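Local coordinates for glycosyl hydrolase, family 8 (Clostridium perfringens, PDB 3REN), which acts as an alpha-amylase, probably hydrolysing alpha-1,4-glucosidic bonds in starch-like glucans, although it belongs to the family 8 glycosyl hydrolases, at residues L26-F29 / I30-L34; G66-M69 / L70-V73; K78-F81 / D82-D86. One frame throughout, in Å; residues are numbered along the deposited sequence.

Overall arrangement
The three contacts follow one another along the chain on three successive helices of the (alpha/alpha)6-barrel: contact 1 on helix 21-33, contact 2 on helix 62-74 and contact 3 on helix 78-89. Each is a local contact along one helix, contact 1 running on to Leu34, and the three helices pack together. The centres of contacts 2 and 3 lie about 9 Å apart, that of contact 1 about 14 Å from contact 2 and 16 Å from contact 3. Contact 2 is the most buried. Phe27, Ile30, Met68 and Leu80 give this side of the barrel a shared apolar interior, and Ser72 and Met69 bring helix 62-74 against Leu80 and Phe81.

Contact 1 of 3, residues L26-F29 / I30-L34; sequences LFDF and IEKDL. With MG (magnesium ion), chain D; EDO (1,2-ethanediol), chain G.
Phe29 swings its ring away from its own backbone N (chi1 170°), which tilts it toward the next turn, where Asp33 CB lies 3.5 Å from Phe29 CD1. Setting CG beside the backbone N (chi1 -58°) sends the Asp33 carboxylate out to a magnesium ion, with OD2 still 3.6 Å from Phe29 CD1. The two side chains cross at about a right angle, with ring and carboxylate planes turned 37° apart. Farther out on the same ring, Phe29 CE2 lies 3.9 Å from Leu34 CG, so one phenylalanine touches both Asp33 and Leu34, where the backbone begins to leave helical angles. On another flank the branched ends of Leu26 and Ile30 meet, CD1 to CD1 at 4.0 Å. These are compact apolar groups suited to a buried face, where Leu26 also touches Ala341 and Phe345 of helix 335-346.

The outer flank is polar. Glu31 OE1 approaches the ring of Phe27 obliquely, 3.6 Å from CE2. The carboxylate of Asp28 is paired with Lys24, one turn back, while Lys32 NZ stays beyond salt-bridge distance from it. The long methylene chain of Lys32 instead runs past the carbonyl of Asp28.

Regular backbone bonds from residue i+4 to i run along the segment. The bond from Asp33 N to Phe29 O, 2.7 Å, is less straight than the three before it. Here Asp33 OD2 binds the magnesium ion at 1.9 Å. Five waters complete its octahedron, one of them opposite OD2, and OD1 is not a ligand, so the carboxylate binds through one oxygen. The cation probably offsets an acidic group placed at the negative end of the helix dipole. This is a helix C-terminus in an (alpha/alpha)6-barrel, with an apolar inner face and a largely hydrated magnesium ion held at its outer end.

Contact 2 of 3, residues G66-M69 / L70-V73; sequences GLMM and LYSV
Ser72 and Met68 are joined by two hydrogen bonds to a single acceptor: Met68 O takes Ser72 N at 2.9 Å and Ser72 OG, also at 2.9 Å. The two donors arrive from opposite faces of the carbonyl plane, the hydroxyl standing well above it. The torsion that sets OG beside its own backbone N (chi1 -63°) folds it back on the preceding turn, which is how a small serine satisfies its hydroxyl inside a buried helix. The other backbone bonds are routine: Leu70 N to Gly66 O and Tyr71 N to Leu67 O at 3.0 Å, and Val73 N to Met69 O at 3.1 Å.

Apolar contact comes from the selenomethionine Met68. Its chain bends at chi2 and chi3, bringing SE to 3.8 Å from Tyr71 CD2, a Met-aromatic contact in which selenium approaches the ring obliquely. The two side chains lie alongside each other and point the same way. The flexible, polarisable selenoether can settle beside the ring at CD2, while the ring carries its hydroxyl onward to a hydrogen bond with Glu23.

Different faces of the helix serve different neighbours. Leu67 packs on Leu339 and Leu343 of helix 335-346, where Tyr71 also touches Leu342. Met69 and Leu70 lean on Ala122 of helix 113-130, and Met68 reaches His84 of helix 78-89 and Phe27 and Ile30 of helix 21-33.

Contact 3 of 3, residues K78-F81 / D82-D86; sequences KELF and DEHFD. With EDO (1,2-ethanediol), chain I; EDO (1,2-ethanediol), chain H.
Lys78 NZ is gripped twice, by Asp82 OD2 in a salt bridge of 2.8 Å and by the hydroxyl of Tyr135. The aspartate uses the syn lone pair of OD2, on the side of its other oxygen. Lys78 runs extended until a bend at its last torsion (chi4 -70°) turns NZ toward Asp82, so a long lysine spans to the short acid one turn later. The backbone bond from Asp82 N to Lys78 O, 2.9 Å, ties the same pair.

Such an i to i+4 Lys-Asp bridge is a familiar helix-stabilising pair, here near the start of helix 78-89 in the (alpha/alpha)6-barrel. The ring of Phe81 has Asp82 OD1 at its edge, in plane, 3.9 Å from CD2, with ring and carboxylate nearly perpendicular (80°). Its CE2 packs at 4.0 Å on Phe85 CB. Flat aromatic groups suit this buried face: Phe81 meets Trp130 and Tyr135 edge-to-face, and Phe85 does the same with Tyr138.

On another flank His84 presents its ring edge to Leu80 O, CD2 lying 3.2 Å from that oxygen in the ring plane, while Leu80 CD1 touches His84 CD2 at 3.6 Å. Leu80 O also accepts His84 N at 3.2 Å. Both ring nitrogens have partners: ND1 bonds Glu65, and NE2 makes a short bond, 2.5 Å, with O1 of a 1,2-ethanediol that probably comes from the crystallisation liquor.

Contact 1 of 3, residues L26-F29 / I30-L34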
ATOM      1  N   LEU A  26       6.306   7.809  15.237  1.00 11.07           N
ATOM      2  CA  LEU A  26       6.567   7.114  14.003  1.00 11.70           C
ATOM      3  C   LEU A  26       6.894   8.117  12.849  1.00 11.41           C
ATOM      4  O   LEU A  26       7.835   7.920  12.065  1.00 11.07           O
ATOM      5  CB  LEU A  26       5.422   6.157  13.661  1.00 11.38           C
ATOM      6  CG  LEU A  26       5.518   5.422  12.307  1.00 12.36           C
ATOM      7  CD1 LEU A  26       6.851   4.616  12.129  1.00 10.22           C
ATOM      8  CD2 LEU A  26       4.338   4.505  12.202  1.00 11.37           C
ATOM      9  N   PHE A  27       6.121   9.181  12.752  1.00 11.88           N
ATOM     10  CA  PHE A  27       6.434  10.231  11.757  1.00 12.75           C
ATOM     11  C   PHE A  27       7.832  10.814  12.002  1.00 12.80           C
ATOM     12  O   PHE A  27       8.625  11.000  11.045  1.00 12.56           O
ATOM     13  CB  PHE A  27       5.400  11.363  11.788  1.00 11.97           C
ATOM     14  CG  PHE A  27       5.672  12.421  10.757  1.00 14.86           C
ATOM     15  CD1 PHE A  27       5.188  12.267   9.453  1.00 15.34           C
ATOM     16  CD2 PHE A  27       6.453  13.530  11.067  1.00 12.18           C
ATOM     17  CE1 PHE A  27       5.475  13.216   8.467  1.00 17.35           C
ATOM     18  CE2 PHE A  27       6.749  14.477  10.088  1.00 17.90           C
ATOM     19  CZ  PHE A  27       6.248  14.321   8.784  1.00 18.73           C
ATOM     20  N   ASP A  28       8.147  11.062  13.274  1.00 12.29           N
ATOM     21  CA  ASP A  28       9.487  11.578  13.652  1.00 13.51           C
ATOM     22  C   ASP A  28      10.598  10.622  13.213  1.00 12.46           C
ATOM     23  O   ASP A  28      11.648  11.057  12.747  1.00 13.26           O
ATOM     24  CB  ASP A  28       9.634  11.808  15.164  1.00 13.21           C
ATOM     25  CG  ASP A  28       8.928  13.103  15.666  1.00 19.25           C
ATOM     26  OD1 ASP A  28       8.416  13.919  14.847  1.00 20.40           O
ATOM     27  OD2 ASP A  28       8.848  13.260  16.919  1.00 22.66           O
ATOM     28  N   PHE A  29      10.399   9.332  13.412  1.00 12.36           N
ATOM     29  CA  PHE A  29      11.394   8.334  12.959  1.00 12.63           C
ATOM     30  C   PHE A  29      11.539   8.365  11.434  1.00 12.40           C
ATOM     31  O   PHE A  29      12.667   8.358  10.917  1.00 11.61           O
ATOM     32  CB  PHE A  29      10.988   6.919  13.396  1.00 12.87           C
ATOM     33  CG  PHE A  29      11.826   5.844  12.782  1.00 13.80           C
ATOM     34  CD1 PHE A  29      13.168   5.706  13.153  1.00 12.03           C
ATOM     35  CD2 PHE A  29      11.275   4.974  11.845  1.00 10.12           C
ATOM     36  CE1 PHE A  29      13.973   4.725  12.575  1.00 14.90           C
ATOM     37  CE2 PHE A  29      12.071   3.971  11.270  1.00 12.11           C
ATOM     38  CZ  PHE A  29      13.435   3.865  11.617  1.00 10.21           C
ATOM     39  N   ILE A  30      10.410   8.371  10.728  1.00 11.73           N
ATOM     40  CA  ILE A  30      10.442   8.372   9.255  1.00 12.05           C
ATOM     41  C   ILE A  30      11.079   9.660   8.740  1.00 12.61           C
ATOM     42  O   ILE A  30      11.947   9.628   7.879  1.00 12.72           O
ATOM     43  CB  ILE A  30       9.025   8.189   8.587  1.00 11.49           C
ATOM     44  CG1 ILE A  30       8.453   6.782   8.817  1.00 11.61           C
ATOM     45  CG2 ILE A  30       9.094   8.452   7.070  1.00 10.69           C
ATOM     46  CD1 ILE A  30       6.912   6.743   8.780  1.00 10.19           C
ATOM     47  N   GLU A  31      10.716  10.797   9.320  1.00 13.36           N
ATOM     48  CA  GLU A  31      11.311  12.053   8.879  1.00 14.51           C
ATOM     49  C   GLU A  31      12.788  12.225   9.232  1.00 15.37           C
ATOM     50  O   GLU A  31      13.591  12.608   8.376  1.00 17.06           O
ATOM     51  CB  GLU A  31      10.500  13.239   9.406  1.00 16.26           C
ATOM     52  CG  GLU A  31      11.064  14.588   9.002  1.00 22.25           C
ATOM     53  CD  GLU A  31      10.404  15.733   9.753  1.00 29.52           C
ATOM     54  OE1 GLU A  31      10.026  15.558  10.936  1.00 32.31           O
ATOM     55  OE2 GLU A  31      10.257  16.797   9.142  1.00 33.63           O
ATOM     56  N   LYS A  32      13.173  11.969  10.471  1.00 14.53           N
ATOM     57  CA  LYS A  32      14.562  12.186  10.880  1.00 14.83           C
ATOM     58  C   LYS A  32      15.510  11.017  10.570  1.00 14.70           C
ATOM     59  O   LYS A  32      16.731  11.229  10.303  1.00 13.95           O
ATOM     60  CB  LYS A  32      14.597  12.497  12.378  1.00 15.23           C
ATOM     61  CG  LYS A  32      13.723  13.697  12.709  1.00 18.85           C
ATOM     62  CD  LYS A  32      13.509  13.789  14.230  1.00 25.36           C
ATOM     63  CE  LYS A  32      12.617  14.958  14.549  1.00 30.99           C
ATOM     64  NZ  LYS A  32      12.623  15.098  16.029  1.00 34.31           N
ATOM     65  N   ASP A  33      14.971   9.793  10.565  1.00 12.75           N
ATOM     66  CA  ASP A  33      15.836   8.608  10.451  1.00 13.09           C
ATOM     67  C   ASP A  33      15.729   7.792   9.199  1.00 13.72           C
ATOM     68  O   ASP A  33      16.610   6.956   8.934  1.00 14.35           O
ATOM     69  CB  ASP A  33      15.644   7.746  11.668  1.00 13.51           C
ATOM     70  CG  ASP A  33      15.950   8.525  12.956  1.00 14.07           C
ATOM     71  OD1 ASP A  33      17.104   9.017  13.117  1.00 14.56           O
ATOM     72  OD2 ASP A  33      15.029   8.668  13.775  1.00 16.82           O
ATOM     73  N   LEU A  34      14.693   8.039   8.405  1.00 13.11           N
ATOM     74  CA  LEU A  34      14.501   7.291   7.189  1.00 14.38           C
ATOM     75  C   LEU A  34      14.303   8.153   5.935  1.00 14.66           C
ATOM     76  O   LEU A  34      13.787   7.651   4.948  1.00 13.45           O
ATOM     77  CB  LEU A  34      13.268   6.402   7.347  1.00 15.32           C
ATOM     78  CG  LEU A  34      13.325   4.914   7.690  1.00 18.29           C
ATOM     79  CD1 LEU A  34      11.916   4.310   7.349  1.00 20.86           C
ATOM     80  CD2 LEU A  34      14.391   4.137   6.990  1.00 18.93           C
TER
HETATM   81 MG    MG D 372      15.011   9.048  15.690  1.00  7.84          MG
HETATM   82  C1  EDO G 374      20.335  13.610   7.455  1.00 38.64           C
HETATM   83  O1  EDO G 374      19.435  13.697   6.340  1.00 36.37           O
HETATM   84  C2  EDO G 374      19.572  13.130   8.686  1.00 38.82           C
HETATM   85  O2  EDO G 374      18.386  13.913   8.886  1.00 38.68           O
HETATM   86  O   HOH W   1      16.974   8.355  15.936  1.00 29.80           O
HETATM   87  O   HOH W   2      14.219   7.193  16.265  1.00 15.87           O
HETATM   88  O   HOH W   3      15.492  11.069  15.635  1.00 35.23           O
HETATM   89  O   HOH W   4      13.239   9.915  15.670  1.00 17.31           O
HETATM   90  O   HOH W   5      14.832   9.415  17.698  1.00 22.87           O

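Contact 2 of 3, residues G66-M69 / L70-V73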
ATOM      1  N   GLY A  66       4.278   7.712  -2.682  1.00 10.75           N
ATOM      2  CA  GLY A  66       2.829   7.633  -2.817  1.00 10.44           C
ATOM      3  C   GLY A  66       2.164   7.437  -1.473  1.00 10.42           C
ATOM      4  O   GLY A  66       1.147   8.052  -1.200  1.00 10.52           O
ATOM      5  N   LEU A  67       2.733   6.577  -0.630  1.00 10.23           N
ATOM      6  CA  LEU A  67       2.212   6.369   0.725  1.00 10.92           C
ATOM      7  C   LEU A  67       2.226   7.649   1.553  1.00 10.47           C
ATOM      8  O   LEU A  67       1.265   7.965   2.238  1.00  9.87           O
ATOM      9  CB  LEU A  67       2.951   5.214   1.447  1.00 10.72           C
ATOM     10  CG  LEU A  67       2.629   3.789   0.902  1.00 11.79           C
ATOM     11  CD1 LEU A  67       3.609   2.686   1.442  1.00  9.02           C
ATOM     12  CD2 LEU A  67       1.179   3.415   1.202  1.00  7.02           C
HETATM   13  N   MSE A  68       3.326   8.392   1.475  1.00 10.80           N
HETATM   14  CA  MSE A  68       3.498   9.607   2.259  1.00 11.20           C
HETATM   15  C   MSE A  68       2.538  10.705   1.755  1.00 10.97           C
HETATM   16  O   MSE A  68       1.996  11.457   2.549  1.00 10.97           O
HETATM   17  CB  MSE A  68       4.973  10.065   2.230  1.00 11.46           C
HETATM   18  CG  MSE A  68       5.257  11.345   3.046  1.00 15.15           C
HETATM   19 SE   MSE A  68       4.628  11.266   4.931  1.00 16.63          SE
HETATM   20  CE  MSE A  68       6.107  10.313   5.741  1.00 17.47           C
HETATM   21  N   MSE A  69       2.341  10.781   0.441  1.00  9.86           N
HETATM   22  CA  MSE A  69       1.297  11.635  -0.135  1.00 10.34           C
HETATM   23  C   MSE A  69      -0.099  11.294   0.356  1.00 10.65           C
HETATM   24  O   MSE A  69      -0.870  12.201   0.664  1.00 10.44           O
HETATM   25  CB  MSE A  69       1.329  11.577  -1.663  1.00  9.53           C
HETATM   26  CG  MSE A  69       2.591  12.315  -2.257  1.00 10.96           C
HETATM   27 SE   MSE A  69       2.868  11.876  -4.189  1.00 13.12          SE
HETATM   28  CE  MSE A  69       1.349  12.788  -4.949  1.00 13.62           C
ATOM     29  N   LEU A  70      -0.439   9.999   0.427  1.00  9.88           N
ATOM     30  CA  LEU A  70      -1.746   9.647   0.993  1.00 10.84           C
ATOM     31  C   LEU A  70      -1.917  10.096   2.448  1.00 11.31           C
ATOM     32  O   LEU A  70      -2.988  10.636   2.842  1.00 10.27           O
ATOM     33  CB  LEU A  70      -2.020   8.157   0.891  1.00 10.98           C
ATOM     34  CG  LEU A  70      -2.294   7.636  -0.515  1.00 12.57           C
ATOM     35  CD1 LEU A  70      -2.356   6.090  -0.454  1.00 14.98           C
ATOM     36  CD2 LEU A  70      -3.665   8.183  -0.941  1.00 15.38           C
ATOM     37  N   TYR A  71      -0.875   9.842   3.245  1.00 10.87           N
ATOM     38  CA  TYR A  71      -0.847  10.310   4.615  1.00 11.57           C
ATOM     39  C   TYR A  71      -1.031  11.830   4.698  1.00 11.73           C
ATOM     40  O   TYR A  71      -1.789  12.322   5.541  1.00 11.18           O
ATOM     41  CB  TYR A  71       0.498   9.955   5.259  1.00 11.15           C
ATOM     42  CG  TYR A  71       0.679  10.560   6.632  1.00 12.82           C
ATOM     43  CD1 TYR A  71       0.072   9.983   7.745  1.00 12.54           C
ATOM     44  CD2 TYR A  71       1.408  11.714   6.802  1.00 10.88           C
ATOM     45  CE1 TYR A  71       0.219  10.544   9.012  1.00 14.91           C
ATOM     46  CE2 TYR A  71       1.570  12.288   8.053  1.00 13.51           C
ATOM     47  CZ  TYR A  71       0.967  11.700   9.151  1.00 15.94           C
ATOM     48  OH  TYR A  71       1.145  12.224  10.411  1.00 17.03           O
ATOM     49  N   SER A  72      -0.286  12.571   3.876  1.00 11.74           N
ATOM     50  CA  SER A  72      -0.367  14.063   3.865  1.00 12.90           C
ATOM     51  C   SER A  72      -1.760  14.600   3.574  1.00 12.57           C
ATOM     52  O   SER A  72      -2.204  15.519   4.248  1.00 13.23           O
ATOM     53  CB  SER A  72       0.584  14.649   2.833  1.00 12.02           C
ATOM     54  OG  SER A  72       1.895  14.310   3.187  1.00 16.14           O
ATOM     55  N   VAL A  73      -2.459  14.064   2.593  1.00 12.36           N
ATOM     56  CA  VAL A  73      -3.802  14.502   2.286  1.00 13.79           C
ATOM     57  C   VAL A  73      -4.783  14.155   3.400  1.00 14.63           C
ATOM     58  O   VAL A  73      -5.591  14.927   3.750  1.00 15.14           O
ATOM     59  CB  VAL A  73      -4.303  14.157   0.847  1.00 13.99           C
ATOM     60  CG1 VAL A  73      -4.399  12.731   0.637  1.00 12.56           C
ATOM     61  CG2 VAL A  73      -5.568  14.901   0.518  1.00 13.44           C
TER

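Contact 3 of 3, residues K78-F81 / D82-D86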
ATOM      1  N   LYS A  78      -0.865  20.332   3.337  1.00 16.03           N
ATOM      2  CA  LYS A  78      -0.669  20.645   1.938  1.00 16.16           C
ATOM      3  C   LYS A  78       0.805  20.836   1.676  1.00 16.46           C
ATOM      4  O   LYS A  78       1.350  20.340   0.697  1.00 14.62           O
ATOM      5  CB  LYS A  78      -1.505  21.880   1.511  1.00 15.95           C
ATOM      6  CG  LYS A  78      -1.551  22.012  -0.023  1.00 17.92           C
ATOM      7  CD  LYS A  78      -2.254  23.268  -0.558  1.00 19.80           C
ATOM      8  CE  LYS A  78      -2.331  23.206  -2.099  1.00 18.63           C
ATOM      9  NZ  LYS A  78      -0.958  23.374  -2.741  1.00 18.33           N
ATOM     10  N   GLU A  79       1.477  21.525   2.584  1.00 17.48           N
ATOM     11  CA  GLU A  79       2.943  21.661   2.494  1.00 18.32           C
ATOM     12  C   GLU A  79       3.750  20.345   2.380  1.00 17.87           C
ATOM     13  O   GLU A  79       4.641  20.230   1.550  1.00 17.86           O
ATOM     14  CB  GLU A  79       3.446  22.440   3.691  1.00 19.08           C
ATOM     15  CG  GLU A  79       4.817  22.979   3.525  1.00 25.99           C
ATOM     16  CD  GLU A  79       5.184  23.962   4.640  1.00 35.45           C
ATOM     17  OE1 GLU A  79       6.136  23.642   5.401  1.00 37.01           O
ATOM     18  OE2 GLU A  79       4.510  25.030   4.750  1.00 35.57           O
ATOM     19  N   LEU A  80       3.448  19.378   3.242  1.00 16.55           N
ATOM     20  CA  LEU A  80       4.120  18.123   3.224  1.00 15.89           C
ATOM     21  C   LEU A  80       3.742  17.376   1.953  1.00 14.94           C
ATOM     22  O   LEU A  80       4.604  16.732   1.333  1.00 14.01           O
ATOM     23  CB  LEU A  80       3.755  17.333   4.490  1.00 15.28           C
ATOM     24  CG  LEU A  80       4.182  15.886   4.673  1.00 17.03           C
ATOM     25  CD1 LEU A  80       5.702  15.805   4.705  1.00 12.29           C
ATOM     26  CD2 LEU A  80       3.548  15.328   5.958  1.00 14.88           C
ATOM     27  N   PHE A  81       2.463  17.466   1.564  1.00 14.45           N
ATOM     28  CA  PHE A  81       2.014  16.824   0.345  1.00 14.64           C
ATOM     29  C   PHE A  81       2.848  17.291  -0.836  1.00 14.68           C
ATOM     30  O   PHE A  81       3.433  16.453  -1.578  1.00 14.61           O
ATOM     31  CB  PHE A  81       0.515  17.047   0.089  1.00 13.85           C
ATOM     32  CG  PHE A  81      -0.011  16.304  -1.129  1.00 15.75           C
ATOM     33  CD1 PHE A  81      -0.726  15.102  -0.982  1.00 15.59           C
ATOM     34  CD2 PHE A  81       0.185  16.812  -2.427  1.00 14.98           C
ATOM     35  CE1 PHE A  81      -1.215  14.392  -2.100  1.00 13.49           C
ATOM     36  CE2 PHE A  81      -0.297  16.099  -3.565  1.00 11.90           C
ATOM     37  CZ  PHE A  81      -0.997  14.895  -3.398  1.00 14.00           C
ATOM     38  N   ASP A  82       2.953  18.615  -0.982  1.00 14.25           N
ATOM     39  CA  ASP A  82       3.692  19.220  -2.093  1.00 14.41           C
ATOM     40  C   ASP A  82       5.151  18.872  -2.090  1.00 14.63           C
ATOM     41  O   ASP A  82       5.777  18.750  -3.167  1.00 14.19           O
ATOM     42  CB  ASP A  82       3.490  20.747  -2.129  1.00 14.96           C
ATOM     43  CG  ASP A  82       2.085  21.135  -2.672  1.00 16.47           C
ATOM     44  OD1 ASP A  82       1.456  20.360  -3.425  1.00 20.05           O
ATOM     45  OD2 ASP A  82       1.574  22.207  -2.325  1.00 18.78           O
ATOM     46  N   GLU A  83       5.708  18.665  -0.906  1.00 13.68           N
ATOM     47  CA  GLU A  83       7.118  18.390  -0.865  1.00 15.22           C
ATOM     48  C   GLU A  83       7.413  16.996  -1.446  1.00 14.29           C
ATOM     49  O   GLU A  83       8.420  16.802  -2.139  1.00 13.76           O
ATOM     50  CB  GLU A  83       7.627  18.550   0.572  1.00 16.05           C
ATOM     51  CG  GLU A  83       9.070  18.169   0.759  1.00 22.81           C
ATOM     52  CD  GLU A  83       9.561  18.499   2.167  1.00 31.45           C
ATOM     53  OE1 GLU A  83       8.970  19.419   2.789  1.00 34.62           O
ATOM     54  OE2 GLU A  83      10.520  17.840   2.654  1.00 33.49           O
ATOM     55  N   HIS A  84       6.516  16.032  -1.199  1.00 13.25           N
ATOM     56  CA  HIS A  84       6.692  14.686  -1.739  1.00 13.19           C
ATOM     57  C   HIS A  84       6.224  14.582  -3.197  1.00 13.70           C
ATOM     58  O   HIS A  84       6.870  13.886  -3.998  1.00 14.12           O
ATOM     59  CB  HIS A  84       6.044  13.649  -0.818  1.00 13.04           C
ATOM     60  CG  HIS A  84       6.782  13.537   0.474  1.00 13.18           C
ATOM     61  ND1 HIS A  84       7.868  12.707   0.630  1.00 11.77           N
ATOM     62  CD2 HIS A  84       6.694  14.267   1.617  1.00 12.52           C
ATOM     63  CE1 HIS A  84       8.384  12.889   1.831  1.00 13.77           C
ATOM     64  NE2 HIS A  84       7.696  13.838   2.444  1.00 11.11           N
ATOM     65  N   PHE A  85       5.133  15.276  -3.538  1.00 12.46           N
ATOM     66  CA  PHE A  85       4.722  15.400  -4.952  1.00 13.67           C
ATOM     67  C   PHE A  85       5.879  15.964  -5.817  1.00 13.06           C
ATOM     68  O   PHE A  85       6.165  15.438  -6.875  1.00 13.00           O
ATOM     69  CB  PHE A  85       3.456  16.236  -5.066  1.00 12.37           C
ATOM     70  CG  PHE A  85       2.916  16.358  -6.462  1.00 14.72           C
ATOM     71  CD1 PHE A  85       2.985  15.298  -7.371  1.00 16.23           C
ATOM     72  CD2 PHE A  85       2.303  17.534  -6.870  1.00 15.69           C
ATOM     73  CE1 PHE A  85       2.486  15.410  -8.654  1.00 14.19           C
ATOM     74  CE2 PHE A  85       1.780  17.634  -8.167  1.00 15.93           C
ATOM     75  CZ  PHE A  85       1.890  16.557  -9.054  1.00 11.37           C
ATOM     76  N   ASP A  86       6.570  17.004  -5.356  1.00 13.82           N
ATOM     77  CA  ASP A  86       7.745  17.504  -6.111  1.00 14.27           C
ATOM     78  C   ASP A  86       8.826  16.464  -6.397  1.00 14.52           C
ATOM     79  O   ASP A  86       9.409  16.456  -7.491  1.00 14.60           O
ATOM     80  CB  ASP A  86       8.394  18.682  -5.416  1.00 15.10           C
ATOM     81  CG  ASP A  86       7.590  19.951  -5.551  1.00 18.29           C
ATOM     82  OD1 ASP A  86       6.619  20.033  -6.355  1.00 22.31           O
ATOM     83  OD2 ASP A  86       7.936  20.867  -4.814  1.00 23.73           O
TER
HETATM   84  C1  EDO I 376       9.155  14.013   5.855  1.00 26.19           C
HETATM   85  O1  EDO I 376       8.593  14.605   4.680  1.00 25.17           O
HETATM   86  C2  EDO I 376       9.000  12.498   5.779  1.00 25.89           C
HETATM   87  O2  EDO I 376       9.914  12.004   4.807  1.00 25.16           O
HETATM   88  C1  EDO H 375      11.434  14.892   1.414  1.00 29.87           C
HETATM   89  O1  EDO H 375      12.070  16.180   1.561  1.00 28.42           O
HETATM   90  C2  EDO H 375      12.000  13.912   2.441  1.00 26.14           C
HETATM   91  O2  EDO H 375      11.944  14.535   3.745  1.00 29.59           O